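Local coordinates for protein arginyl-trna synthetase (Thermus thermophilus, PDB 1IQ0) that probably attaches L-arginine to its cognate tRNA at the cost of ATP, as a monomeric class I aminoacyl-tRNA synthetase, at residues Arg4-Ala9 against Leu23-Ala28; Ala11-Glu16 against Gln56-Arg61; Pro33-Val38 against Asn79-Thr84; Pro39-Ala44 against Gly75-Phe80; Leu88-Arg93 against Asp508-Glu513. All coordinates share one frame; numbering follows the deposited sequence.

Contact 1 of 5, residues Arg4-Ala9 against Leu23-Ala28; sequences RALEEA and LKVARA
Glu7 reaches out from helix 3-15 to the backbone of Val25, and nearly every atom of its side chain finds something on residues 23-25. CB lies 3.9 Å from the carbonyl O of Leu23. With chi1 at -54°, CG stands beside the backbone N, and from there it packs 3.7 Å from Val25 CG1. The chain runs on extended to the carboxylate, where OE2 takes a hydrogen bond of 2.7 Å from Val25 N. That bond is nearly straight (168°) and enters on the anti side of the oxygen, close to the carboxylate plane. The same OE2 is 3.4 Å from Val25 CG1, so a methyl group lies against the bonded oxygen.

Lys24 bends back on itself beyond CG and lays its CE against the carboxylate; its NZ makes a long salt bridge to Glu7 OE2 at 3.8 Å. The other oxygen, Glu7 OE1, pairs with Arg4 NE at 3.4 Å, one turn earlier in the helix. The buried carboxylate thus has a cation near each oxygen, which would probably help to keep it charged. Arg4 also bridges to Glu514. Beside this polar group Leu6 CD2 meets Val25 CG2 at 4.2 Å, the two side chains at about a right angle. Here a helix carboxylate fastens the approach to edge strand 26-27 onto helix 3-15, against the four-stranded antiparallel sheet of the N-terminal domain of arginyl-tRNA synthetases.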
# COMPACT_ATOMS: atom_id res chain seq x y z
N ARG A 4 11.30 9.83 17.18
CA ARG A 4 11.99 8.55 17.33
C ARG A 4 13.24 8.73 18.19
O ARG A 4 13.60 7.85 18.97
CB ARG A 4 12.38 7.97 15.96
CG ARG A 4 11.23 7.32 15.20
CD ARG A 4 10.70 6.09 15.93
NE ARG A 4 9.48 5.54 15.33
CZ ARG A 4 9.45 4.74 14.26
NH1 ARG A 4 10.57 4.38 13.66
NH2 ARG A 4 8.28 4.30 13.81
N ALA A 5 13.90 9.87 18.03
CA ALA A 5 15.10 10.16 18.80
C ALA A 5 14.70 10.21 20.28
O ALA A 5 15.46 9.81 21.16
CB ALA A 5 15.69 11.50 18.37
N LEU A 6 13.49 10.69 20.53
CA LEU A 6 12.99 10.79 21.89
C LEU A 6 12.66 9.41 22.45
O LEU A 6 12.93 9.12 23.62
CB LEU A 6 11.75 11.69 21.93
CG LEU A 6 11.12 11.97 23.29
CD1 LEU A 6 12.18 12.38 24.32
CD2 LEU A 6 10.07 13.07 23.13
N GLU A 7 12.10 8.54 21.62
CA GLU A 7 11.76 7.19 22.05
C GLU A 7 13.05 6.42 22.30
O GLU A 7 13.13 5.60 23.21
CB GLU A 7 10.92 6.47 21.00
CG GLU A 7 9.68 7.24 20.60
CD GLU A 7 8.77 6.47 19.66
OE1 GLU A 7 9.30 5.79 18.75
OE2 GLU A 7 7.54 6.55 19.83
N GLU A 8 14.07 6.67 21.48
CA GLU A 8 15.35 5.99 21.63
C GLU A 8 15.97 6.36 22.97
O GLU A 8 16.45 5.50 23.70
CB GLU A 8 16.30 6.38 20.50
CG GLU A 8 17.69 5.77 20.63
CD GLU A 8 17.66 4.26 20.82
OE1 GLU A 8 17.08 3.56 19.97
OE2 GLU A 8 18.23 3.78 21.82
N ALA A 9 15.97 7.65 23.29
CA ALA A 9 16.54 8.11 24.55
C ALA A 9 15.77 7.54 25.74
O ALA A 9 16.35 7.28 26.79
CB ALA A 9 16.53 9.63 24.60
N LEU A 23 8.83 2.02 24.62
CA LEU A 23 7.56 2.73 24.68
C LEU A 23 7.40 3.70 23.51
O LEU A 23 8.37 4.30 23.04
CB LEU A 23 7.45 3.50 26.00
CG LEU A 23 7.31 2.68 27.28
CD1 LEU A 23 7.16 3.63 28.46
CD2 LEU A 23 6.10 1.77 27.19
N LYS A 24 6.16 3.87 23.05
CA LYS A 24 5.89 4.78 21.95
C LYS A 24 5.44 6.14 22.47
O LYS A 24 4.64 6.23 23.40
CB LYS A 24 4.80 4.21 21.03
CG LYS A 24 5.13 2.88 20.37
CD LYS A 24 6.45 2.92 19.59
CE LYS A 24 6.52 4.10 18.63
NZ LYS A 24 5.31 4.20 17.77
N VAL A 25 5.97 7.19 21.87
CA VAL A 25 5.62 8.55 22.25
C VAL A 25 4.48 8.96 21.31
O VAL A 25 4.38 8.46 20.18
CB VAL A 25 6.82 9.52 22.07
CG1 VAL A 25 7.05 9.81 20.60
CG2 VAL A 25 6.58 10.80 22.84
N ALA A 26 3.61 9.85 21.77
CA ALA A 26 2.49 10.31 20.96
C ALA A 26 2.20 11.76 21.31
O ALA A 26 2.63 12.24 22.36
CB ALA A 26 1.26 9.45 21.21
N ARG A 27 1.47 12.45 20.43
CA ARG A 27 1.12 13.85 20.67
C ARG A 27 0.36 13.99 21.98
O ARG A 27 -0.60 13.25 22.23
CB ARG A 27 0.28 14.38 19.50
CG ARG A 27 1.08 14.64 18.23
CD ARG A 27 2.04 15.81 18.44
NE ARG A 27 1.31 17.07 18.59
CZ ARG A 27 0.81 17.76 17.57
NH1 ARG A 27 0.95 17.33 16.33
NH2 ARG A 27 0.16 18.90 17.80
N ALA A 28 0.79 14.93 22.80
CA ALA A 28 0.15 15.18 24.09
C ALA A 28 -1.20 15.86 23.92
O ALA A 28 -1.46 16.50 22.90
CB ALA A 28 1.06 16.04 24.96

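Contact 2 of 5, residues Ala11-Glu16 against Gln56-Arg61; sequences AQALKE and QELKDR
The carbonyl O of Glu16, just past the end of helix 3-15, accepts a weak hydrogen bond of 3.1 Å from Arg61 NH1. The oxygen sits at the edge of the guanidinium, near its plane, but the N-H points well off it, at 121°. Arg61 spans the distance with a chain extended from CG to NE, CG itself lying anti to the carbonyl carbon (chi1 -59°). Glu57, one turn back in helix 51-60, adds its charge: OE2 is 3.2 Å from Arg61 NE, well out of the guanidinium plane, so this is attraction between charges with no N-H directed at the oxygen. Met17 packs on both Glu57 and Arg61.

The contact joins the C-terminal ends of two helices of the N-terminal domain, 3-15 and 51-60, with Arg61 the first residue to leave the helical conformation. Small and branched side chains pack between them. Leu58 CD1 touches both Ala13 CB, at 4.0 Å, and Leu14 CD2, at 4.1 Å; the two leucines meet at a slant, methyl to methyl. Ala13 CB also rests 3.7 Å from the carbonyl O of Arg61. The short alanine side chain allows the backbones to approach, the CA atoms of Ala13 and Arg61 being 6.3 Å apart. Leu62, the next residue along the chain, packs against Ala13 as well, while Leu58 reaches Leu78 of strand 77-82 on the sheet.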
# COMPACT_ATOMS: atom_id res chain seq x y z
N ALA A 11 14.03 4.58 25.70
CA ALA A 11 14.31 3.15 25.73
C ALA A 11 15.62 2.91 26.48
O ALA A 11 15.67 2.16 27.45
CB ALA A 11 14.42 2.61 24.31
N GLN A 12 16.67 3.56 26.00
CA GLN A 12 17.99 3.44 26.60
C GLN A 12 17.91 3.70 28.10
O GLN A 12 18.61 3.06 28.89
CB GLN A 12 18.95 4.44 25.95
CG GLN A 12 20.35 3.91 25.77
CD GLN A 12 20.38 2.62 24.99
OE1 GLN A 12 19.88 2.54 23.86
NE2 GLN A 12 20.97 1.58 25.58
N ALA A 13 17.05 4.63 28.49
CA ALA A 13 16.88 4.97 29.90
C ALA A 13 16.11 3.90 30.66
O ALA A 13 16.33 3.71 31.86
CB ALA A 13 16.15 6.31 30.02
N LEU A 14 15.22 3.20 29.97
CA LEU A 14 14.43 2.14 30.58
C LEU A 14 15.27 0.89 30.85
O LEU A 14 15.00 0.13 31.78
CB LEU A 14 13.24 1.77 29.68
CG LEU A 14 12.09 2.79 29.63
CD1 LEU A 14 11.14 2.45 28.49
CD2 LEU A 14 11.35 2.78 30.95
N LYS A 15 16.30 0.69 30.03
CA LYS A 15 17.19 -0.45 30.20
C LYS A 15 18.08 -0.24 31.42
O LYS A 15 18.38 -1.19 32.14
CB LYS A 15 18.05 -0.64 28.94
CG LYS A 15 17.29 -1.27 27.78
CD LYS A 15 17.81 -0.82 26.41
CE LYS A 15 19.27 -1.16 26.20
NZ LYS A 15 19.74 -0.74 24.84
N GLU A 16 18.50 1.00 31.64
CA GLU A 16 19.35 1.33 32.78
C GLU A 16 18.60 1.28 34.11
O GLU A 16 19.18 1.57 35.16
CB GLU A 16 19.97 2.72 32.60
CG GLU A 16 21.06 2.79 31.54
CD GLU A 16 21.73 4.15 31.49
OE1 GLU A 16 22.25 4.60 32.53
OE2 GLU A 16 21.73 4.77 30.41
N GLN A 56 7.90 9.53 37.24
CA GLN A 56 8.86 10.34 37.98
C GLN A 56 10.22 9.64 37.96
O GLN A 56 11.26 10.28 37.88
CB GLN A 56 8.39 10.53 39.42
CG GLN A 56 9.35 11.34 40.29
CD GLN A 56 9.58 12.74 39.76
OE1 GLN A 56 8.64 13.53 39.64
NE2 GLN A 56 10.82 13.07 39.44
N GLU A 57 10.18 8.31 38.04
CA GLU A 57 11.38 7.49 38.03
C GLU A 57 12.11 7.68 36.70
O GLU A 57 13.31 7.95 36.67
CB GLU A 57 11.00 6.01 38.20
CG GLU A 57 12.13 5.02 37.97
CD GLU A 57 13.22 5.11 39.02
OE1 GLU A 57 12.90 4.95 40.22
OE2 GLU A 57 14.38 5.35 38.64
N LEU A 58 11.36 7.53 35.61
CA LEU A 58 11.92 7.68 34.27
C LEU A 58 12.51 9.07 34.10
O LEU A 58 13.59 9.24 33.52
CB LEU A 58 10.83 7.45 33.22
CG LEU A 58 11.24 7.59 31.75
CD1 LEU A 58 12.41 6.66 31.45
CD2 LEU A 58 10.05 7.25 30.86
N LYS A 59 11.81 10.07 34.62
CA LYS A 59 12.27 11.45 34.53
C LYS A 59 13.62 11.60 35.22
O LYS A 59 14.49 12.33 34.74
CB LYS A 59 11.25 12.38 35.19
CG LYS A 59 11.61 13.85 35.12
CD LYS A 59 10.65 14.69 35.95
CE LYS A 59 10.92 16.18 35.76
NZ LYS A 59 12.35 16.50 35.99
N ASP A 60 13.79 10.91 36.34
CA ASP A 60 15.02 10.97 37.12
C ASP A 60 16.26 10.41 36.42
O ASP A 60 17.36 10.92 36.60
CB ASP A 60 14.81 10.26 38.46
CG ASP A 60 13.75 10.94 39.32
OD1 ASP A 60 13.43 10.40 40.40
OD2 ASP A 60 13.24 12.00 38.91
N ARG A 61 16.08 9.36 35.63
CA ARG A 61 17.20 8.75 34.94
C ARG A 61 17.20 9.00 33.44
O ARG A 61 17.83 8.26 32.68
CB ARG A 61 17.22 7.24 35.19
CG ARG A 61 17.33 6.85 36.65
CD ARG A 61 17.49 5.36 36.81
NE ARG A 61 17.57 4.98 38.22
CZ ARG A 61 17.77 3.74 38.66
NH1 ARG A 61 17.91 2.75 37.79
NH2 ARG A 61 17.83 3.50 39.96

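Contact 3 of 5, residues Pro33-Val38 against Asn79-Thr84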
# COMPACT_ATOMS: atom_id res chain seq x y z
N PRO A 33 0.10 19.94 29.44
CA PRO A 33 1.53 19.96 29.77
C PRO A 33 2.46 19.30 28.75
O PRO A 33 2.85 18.14 28.93
CB PRO A 33 1.58 19.26 31.13
CG PRO A 33 0.28 19.64 31.74
CD PRO A 33 -0.68 19.45 30.59
N GLY A 34 2.81 20.01 27.69
CA GLY A 34 3.73 19.46 26.71
C GLY A 34 3.25 19.19 25.30
O GLY A 34 2.08 19.37 24.96
N ASP A 35 4.17 18.72 24.47
CA ASP A 35 3.89 18.42 23.08
C ASP A 35 3.79 16.93 22.84
O ASP A 35 2.95 16.47 22.05
CB ASP A 35 4.98 19.01 22.20
CG ASP A 35 5.18 20.50 22.44
OD1 ASP A 35 4.18 21.24 22.38
OD2 ASP A 35 6.33 20.92 22.69
N TYR A 36 4.65 16.17 23.52
CA TYR A 36 4.69 14.72 23.40
C TYR A 36 4.64 14.04 24.76
O TYR A 36 5.12 14.58 25.75
CB TYR A 36 5.96 14.29 22.66
CG TYR A 36 6.00 14.71 21.21
CD1 TYR A 36 6.91 15.68 20.78
CD2 TYR A 36 5.14 14.16 20.28
CE1 TYR A 36 6.94 16.08 19.44
CE2 TYR A 36 5.16 14.55 18.95
CZ TYR A 36 6.07 15.52 18.54
OH TYR A 36 6.09 15.90 17.22
N GLY A 37 4.08 12.85 24.79
CA GLY A 37 3.99 12.11 26.03
C GLY A 37 4.09 10.62 25.83
O GLY A 37 3.84 10.10 24.73
N VAL A 38 4.46 9.92 26.89
CA VAL A 38 4.57 8.48 26.84
C VAL A 38 3.75 7.91 27.99
O VAL A 38 3.81 8.41 29.12
CB VAL A 38 6.04 8.04 26.97
CG1 VAL A 38 6.60 8.48 28.32
CG2 VAL A 38 6.15 6.54 26.79
N ASN A 79 5.18 13.62 30.09
CA ASN A 79 5.10 14.52 28.95
C ASN A 79 6.36 15.33 28.73
O ASN A 79 7.12 15.59 29.65
CB ASN A 79 3.90 15.47 29.10
CG ASN A 79 2.58 14.74 29.07
OD1 ASN A 79 2.43 13.73 28.39
ND2 ASN A 79 1.60 15.28 29.78
N PHE A 80 6.56 15.75 27.48
CA PHE A 80 7.73 16.53 27.13
C PHE A 80 7.36 17.81 26.40
O PHE A 80 6.62 17.79 25.41
CB PHE A 80 8.68 15.72 26.25
CG PHE A 80 9.08 14.40 26.84
CD1 PHE A 80 8.24 13.29 26.74
CD2 PHE A 80 10.28 14.27 27.52
CE1 PHE A 80 8.60 12.07 27.31
CE2 PHE A 80 10.66 13.06 28.10
CZ PHE A 80 9.82 11.95 27.99
N ARG A 81 7.88 18.93 26.89
CA ARG A 81 7.64 20.21 26.26
C ARG A 81 8.93 20.48 25.48
O ARG A 81 10.02 20.45 26.06
CB ARG A 81 7.39 21.30 27.31
CG ARG A 81 7.13 22.69 26.72
CD ARG A 81 6.25 23.52 27.65
NE ARG A 81 6.61 23.35 29.06
CZ ARG A 81 7.71 23.86 29.62
NH1 ARG A 81 8.55 24.59 28.90
NH2 ARG A 81 7.96 23.61 30.90
N LEU A 82 8.80 20.70 24.18
CA LEU A 82 9.95 20.94 23.32
C LEU A 82 10.41 22.39 23.33
O LEU A 82 9.63 23.30 23.60
CB LEU A 82 9.62 20.53 21.88
CG LEU A 82 9.19 19.07 21.66
CD1 LEU A 82 8.94 18.82 20.18
CD2 LEU A 82 10.27 18.11 22.18
N ARG A 83 11.69 22.60 23.04
CA ARG A 83 12.19 23.96 22.96
C ARG A 83 11.66 24.46 21.62
O ARG A 83 11.89 23.84 20.58
CB ARG A 83 13.72 24.00 22.96
CG ARG A 83 14.37 23.54 24.26
CD ARG A 83 15.81 23.99 24.32
NE ARG A 83 16.52 23.64 23.09
CZ ARG A 83 17.75 24.06 22.79
NH1 ARG A 83 18.41 24.85 23.63
NH2 ARG A 83 18.31 23.69 21.64
N THR A 84 10.95 25.57 21.65
CA THR A 84 10.37 26.12 20.43
C THR A 84 11.36 26.24 19.27
O THR A 84 11.06 25.83 18.15
CB THR A 84 9.73 27.48 20.73
OG1 THR A 84 8.68 27.27 21.69
CG2 THR A 84 9.13 28.10 19.46
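Strands 36-38 and 79-82 run antiparallel, their axes 4.5 Å apart at closest approach and their directions at 159°. Two successive residues on one side face a single residue on the other: the carbonyl O of Phe80 accepts from Asp35 N at 2.8 Å and from Tyr36 N at 3.2 Å. The Tyr36 donor lies in the carbonyl plane, whereas the Asp35 donor is tilted 32° from it. This is a classic beta bulge, placed where strand 36-39 begins in the four-stranded antiparallel sheet of the N-terminal domain.

Asp35 brings its carboxylate to the backbone of the neighbouring strand. Its chi1 of -54° places CG beside its own backbone N. Asp35 OD2 accepts a hydrogen bond from Leu82 N, 2.9 Å long and nearly straight, on the anti side of the oxygen. The same oxygen forms a salt bridge with Arg503, so it ties the strand to the C-terminal region. An alanine at Asp35 would probably leave Leu82 N without this acceptor and take one salt-bridge partner from Arg503, freeing the end of strand 77-82 to shift.

On the face occupied by Tyr36 and Phe80, Leu82 CD1 comes to the edge of the tyrosine ring, 3.5 Å from Tyr36 CE1, and Val38 CG1 to the edge of the phenylalanine ring, 4.2 Å from Phe80 CE1. The tyrosine OH hydrogen-bonds to Asp511. Asn79 occupies the other face; its OD1 lies 3.3 Å from Gly37 CA, where a side chain on residue 37 would collide with it.

Contact 4 of 5, residues Pro39-Ala44 against Gly75-Phe80; sequences PLFALA and GGYLNF
Leu40 CD1 lies 4.2 Å from Leu78 CB at the buried centre of the contact. Ile54 and Leu58 of helix 51-60 cover these leucines, Ile54 packing on Leu40 and Leu58 on Leu78.

Farther out, Phe41 drives the edge of its ring toward the face of Tyr77 in an offset edge-to-face pair, the centroids 5.1 Å apart and the planes at 79°. The nearest atoms are Phe41 CE2 and Tyr77 CE1, 3.2 Å apart, with CE1 close to the phenylalanine plane. Pro39 approaches the tyrosine ring too, its CB 3.6 Å from Tyr77 CE2. An alanine in place of Tyr77 would probably leave the edge of Phe41 and the proline CB without their common partner, opening a gap between them.

Pro39 and Tyr77 are a non-hydrogen-bonded pair of the antiparallel sheet, the last step of strand 36-39 before the chain turns off toward helix 42-46. Residues 75 and 76 form the tight turn between strands 68-74 and 77-82, so the contact sits at one end of this beta-hairpin. Phe41 CZ presses within 3.6 Å of Gly76 CA, and a CB on residue 76 would run into that ring; the backbone angles there also call for glycine.

At the polar edge the carbonyl O of Gly76 accepts a weak hydrogen bond from Leu40 N, 3.1 Å long with an angle of 135° at the hydrogen. This oxygen also lies over one face of the Phe41 ring, displaced toward its rim.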
# COMPACT_ATOMS: atom_id res chain seq x y z
N PRO A 39 2.94 6.88 27.71
CA PRO A 39 2.11 6.26 28.75
C PRO A 39 2.90 5.22 29.54
O PRO A 39 3.72 4.49 28.98
CB PRO A 39 0.99 5.62 27.94
CG PRO A 39 1.74 5.11 26.74
CD PRO A 39 2.68 6.27 26.39
N LEU A 40 2.68 5.16 30.85
CA LEU A 40 3.37 4.18 31.68
C LEU A 40 2.36 3.32 32.42
O LEU A 40 2.51 3.04 33.61
CB LEU A 40 4.31 4.86 32.69
CG LEU A 40 5.50 5.58 32.06
CD1 LEU A 40 5.08 6.96 31.58
CD2 LEU A 40 6.61 5.71 33.08
N PHE A 41 1.32 2.91 31.70
CA PHE A 41 0.26 2.08 32.27
C PHE A 41 0.53 0.60 31.98
O PHE A 41 0.24 -0.26 32.81
CB PHE A 41 -1.08 2.50 31.68
CG PHE A 41 -1.41 3.94 31.93
CD1 PHE A 41 -1.69 4.40 33.21
CD2 PHE A 41 -1.41 4.85 30.88
CE1 PHE A 41 -1.96 5.75 33.45
CE2 PHE A 41 -1.68 6.20 31.10
CZ PHE A 41 -1.96 6.65 32.39
N ALA A 42 1.08 0.32 30.80
CA ALA A 42 1.39 -1.05 30.41
C ALA A 42 2.44 -1.60 31.38
O ALA A 42 2.46 -2.79 31.68
CB ALA A 42 1.92 -1.08 28.98
N LEU A 43 3.31 -0.72 31.86
CA LEU A 43 4.35 -1.11 32.80
C LEU A 43 3.85 -0.91 34.22
O LEU A 43 4.39 -1.48 35.17
CB LEU A 43 5.61 -0.26 32.60
CG LEU A 43 6.37 -0.44 31.28
CD1 LEU A 43 7.65 0.39 31.34
CD2 LEU A 43 6.70 -1.91 31.06
N ALA A 44 2.82 -0.08 34.37
CA ALA A 44 2.24 0.20 35.67
C ALA A 44 1.75 -1.07 36.35
O ALA A 44 1.87 -1.22 37.56
CB ALA A 44 1.09 1.18 35.52
N GLY A 75 0.12 12.43 35.78
CA GLY A 75 -0.80 11.34 36.03
C GLY A 75 -0.70 10.12 35.13
O GLY A 75 -1.58 9.89 34.29
N GLY A 76 0.36 9.34 35.28
CA GLY A 76 0.52 8.15 34.47
C GLY A 76 1.43 8.32 33.26
O GLY A 76 2.16 7.40 32.89
N TYR A 77 1.38 9.49 32.64
CA TYR A 77 2.21 9.78 31.48
C TYR A 77 3.41 10.62 31.88
O TYR A 77 3.45 11.22 32.95
CB TYR A 77 1.43 10.58 30.42
CG TYR A 77 0.26 9.89 29.76
CD1 TYR A 77 -0.96 9.73 30.43
CD2 TYR A 77 0.36 9.43 28.45
CE1 TYR A 77 -2.05 9.12 29.80
CE2 TYR A 77 -0.73 8.82 27.81
CZ TYR A 77 -1.92 8.67 28.49
OH TYR A 77 -2.98 8.06 27.86
N LEU A 78 4.41 10.64 31.00
CA LEU A 78 5.57 11.49 31.20
C LEU A 78 5.54 12.34 29.93
O LEU A 78 5.80 11.85 28.83
CB LEU A 78 6.88 10.69 31.26
CG LEU A 78 8.11 11.61 31.32
CD1 LEU A 78 7.98 12.60 32.48
CD2 LEU A 78 9.38 10.79 31.47
N ASN A 79 5.18 13.62 30.09
CA ASN A 79 5.10 14.52 28.95
C ASN A 79 6.36 15.33 28.73
O ASN A 79 7.12 15.59 29.65
CB ASN A 79 3.90 15.47 29.10
CG ASN A 79 2.58 14.74 29.07
OD1 ASN A 79 2.43 13.73 28.39
ND2 ASN A 79 1.60 15.28 29.78
N PHE A 80 6.56 15.75 27.48
CA PHE A 80 7.73 16.53 27.13
C PHE A 80 7.36 17.81 26.40
O PHE A 80 6.62 17.79 25.41
CB PHE A 80 8.68 15.72 26.25
CG PHE A 80 9.08 14.40 26.84
CD1 PHE A 80 8.24 13.29 26.74
CD2 PHE A 80 10.28 14.27 27.52
CE1 PHE A 80 8.60 12.07 27.31
CE2 PHE A 80 10.66 13.06 28.10
CZ PHE A 80 9.82 11.95 27.99

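Contact 5 of 5, residues Leu88-Arg93 against Asp508-Glu513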
# COMPACT_ATOMS: atom_id res chain seq x y z
N LEU A 88 11.07 24.27 15.73
CA LEU A 88 11.02 24.94 14.43
C LEU A 88 12.14 24.46 13.52
O LEU A 88 11.92 24.18 12.35
CB LEU A 88 11.12 26.45 14.61
CG LEU A 88 9.95 27.11 15.35
CD1 LEU A 88 10.33 28.53 15.77
CD2 LEU A 88 8.74 27.10 14.43
N ARG A 89 13.35 24.38 14.07
CA ARG A 89 14.51 23.95 13.30
C ARG A 89 14.27 22.58 12.68
O ARG A 89 14.52 22.36 11.49
CB ARG A 89 15.74 23.93 14.21
CG ARG A 89 17.06 23.94 13.47
CD ARG A 89 18.22 24.17 14.44
NE ARG A 89 18.09 25.44 15.15
CZ ARG A 89 18.15 26.64 14.57
NH1 ARG A 89 18.33 26.74 13.26
NH2 ARG A 89 18.01 27.74 15.30
N GLU A 90 13.76 21.65 13.49
CA GLU A 90 13.47 20.30 13.02
C GLU A 90 12.33 20.29 11.99
O GLU A 90 12.32 19.46 11.09
CB GLU A 90 13.12 19.39 14.20
CG GLU A 90 12.49 18.05 13.83
CD GLU A 90 13.46 17.05 13.20
OE1 GLU A 90 13.00 15.95 12.81
OE2 GLU A 90 14.67 17.34 13.10
N ALA A 91 11.38 21.20 12.14
CA ALA A 91 10.26 21.26 11.19
C ALA A 91 10.73 21.77 9.84
O ALA A 91 10.21 21.37 8.80
CB ALA A 91 9.15 22.17 11.73
N LEU A 92 11.71 22.66 9.85
CA LEU A 92 12.22 23.22 8.61
C LEU A 92 13.17 22.30 7.85
O LEU A 92 13.25 22.36 6.62
CB LEU A 92 12.90 24.57 8.88
CG LEU A 92 11.96 25.63 9.47
CD1 LEU A 92 12.68 26.97 9.54
CD2 LEU A 92 10.71 25.74 8.60
N ARG A 93 13.87 21.43 8.58
CA ARG A 93 14.81 20.49 7.97
C ARG A 93 14.15 19.68 6.85
O ARG A 93 13.03 19.20 7.00
CB ARG A 93 15.36 19.54 9.04
CG ARG A 93 16.35 18.50 8.53
CD ARG A 93 16.90 17.62 9.65
NE ARG A 93 15.90 16.73 10.23
CZ ARG A 93 15.27 15.77 9.56
NH1 ARG A 93 15.53 15.56 8.28
NH2 ARG A 93 14.37 15.01 10.18
N ASP A 508 2.83 19.91 13.78
CA ASP A 508 2.13 18.91 12.97
C ASP A 508 3.09 18.36 11.92
O ASP A 508 3.00 17.19 11.55
CB ASP A 508 0.90 19.50 12.30
CG ASP A 508 -0.21 19.78 13.28
OD1 ASP A 508 -0.31 19.01 14.27
OD2 ASP A 508 -0.97 20.74 13.08
N LEU A 509 4.02 19.19 11.47
CA LEU A 509 5.00 18.77 10.49
C LEU A 509 5.98 17.74 11.07
O LEU A 509 6.52 16.91 10.34
CB LEU A 509 5.77 19.98 9.96
CG LEU A 509 5.04 20.79 8.89
CD1 LEU A 509 5.74 22.13 8.68
CD2 LEU A 509 4.99 19.99 7.60
N LEU A 510 6.19 17.79 12.39
CA LEU A 510 7.11 16.87 13.04
C LEU A 510 6.55 15.45 13.14
O LEU A 510 7.27 14.53 13.49
CB LEU A 510 7.47 17.35 14.45
CG LEU A 510 8.20 18.68 14.65
CD1 LEU A 510 8.82 18.71 16.04
CD2 LEU A 510 9.29 18.86 13.62
N ASP A 511 5.27 15.28 12.81
CA ASP A 511 4.63 13.97 12.87
C ASP A 511 4.64 13.21 11.56
O ASP A 511 4.21 12.06 11.50
CB ASP A 511 3.18 14.10 13.35
CG ASP A 511 3.08 14.63 14.75
OD1 ASP A 511 3.96 14.30 15.57
OD2 ASP A 511 2.12 15.37 15.05
N PHE A 512 5.14 13.84 10.50
CA PHE A 512 5.17 13.22 9.19
C PHE A 512 5.97 11.91 9.09
O PHE A 512 5.47 10.91 8.58
CB PHE A 512 5.73 14.20 8.16
CG PHE A 512 5.97 13.58 6.81
CD1 PHE A 512 4.91 13.10 6.05
CD2 PHE A 512 7.26 13.47 6.31
CE1 PHE A 512 5.13 12.52 4.81
CE2 PHE A 512 7.49 12.88 5.06
CZ PHE A 512 6.42 12.41 4.32
N GLU A 513 7.21 11.93 9.57
CA GLU A 513 8.05 10.75 9.50
C GLU A 513 7.48 9.58 10.29
O GLU A 513 7.59 8.43 9.88
CB GLU A 513 9.48 11.10 9.94
CG GLU A 513 10.14 12.15 9.04
CD GLU A 513 11.65 12.26 9.23
OE1 GLU A 513 12.11 12.38 10.38
OE2 GLU A 513 12.38 12.24 8.21
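Two carboxylates converge on one guanidinium: Glu90 OE1 and Glu513 OE1 are 4.4 Å apart, with Arg93 NH2 near both. Arg93 grips Glu90 side-on through two nitrogens, NH2 to OE1 at 3.1 Å and NE to OE2 at 3.2 Å. The second of these bonds lies in the guanidinium plane but meets OE2 from above the carboxylate plane. Glu513 is held less firmly, by a weak hydrogen bond of 3.5 Å from Arg93 NH2 to Glu513 OE1, within a salt bridge; its carboxylate is turned 45° against the guanidinium. The Arg93 chain is extended to CD and bends at chi3 (68°), which sets the position of NE. Arg93 is poorly ordered, however, and the details of its bonds are less certain. Its positive charge would be expected to ease the repulsion between the two glutamates.

The contact joins helix 84-92 of the catalytic part to the junction between helices 500-509 and 512-522 of the DALR anticodon-binding domain. At that junction residues Leu509 to Phe512 make a type I beta turn, which presents Leu510 to the helix.

Next to the charged group, Leu510 CD2 does most of the apolar work. It lies 3.3 Å from Glu90 CG, the aliphatic part of the glutamate, and 3.8 Å from Ala91 CB. Ala91 also meets Leu509, CB to CB at 4.4 Å, and Ala506 packs against it. Leu509 continues onto helix 562-583 through Leu569 and Thr576, and Ser572 of that helix hydrogen-bonds to the carbonyl O of Ala91.

How the contacts relate
From the N terminus, contact 1 closes the short loop between helix 3-15 and strand 26-27. Contact 2 starts further along the same helix and reaches helix 51-60, so its span crosses that of contact 1 as well as those of contacts 3 and 4. Contact 4 starts later than contact 3 and ends on the same strand, 77-82, sharing Asn79 and Phe80. Contact 1 precedes them in series, and its strand 26-27 pairs with strand 36-39 in the same sheet. Contact 5 follows them all, closing a loop of more than 400 residues. Arg27 and Tyr36, through Asp508 and Asp511, connect contacts 1 and 3 with the anticodon-binding side of contact 5.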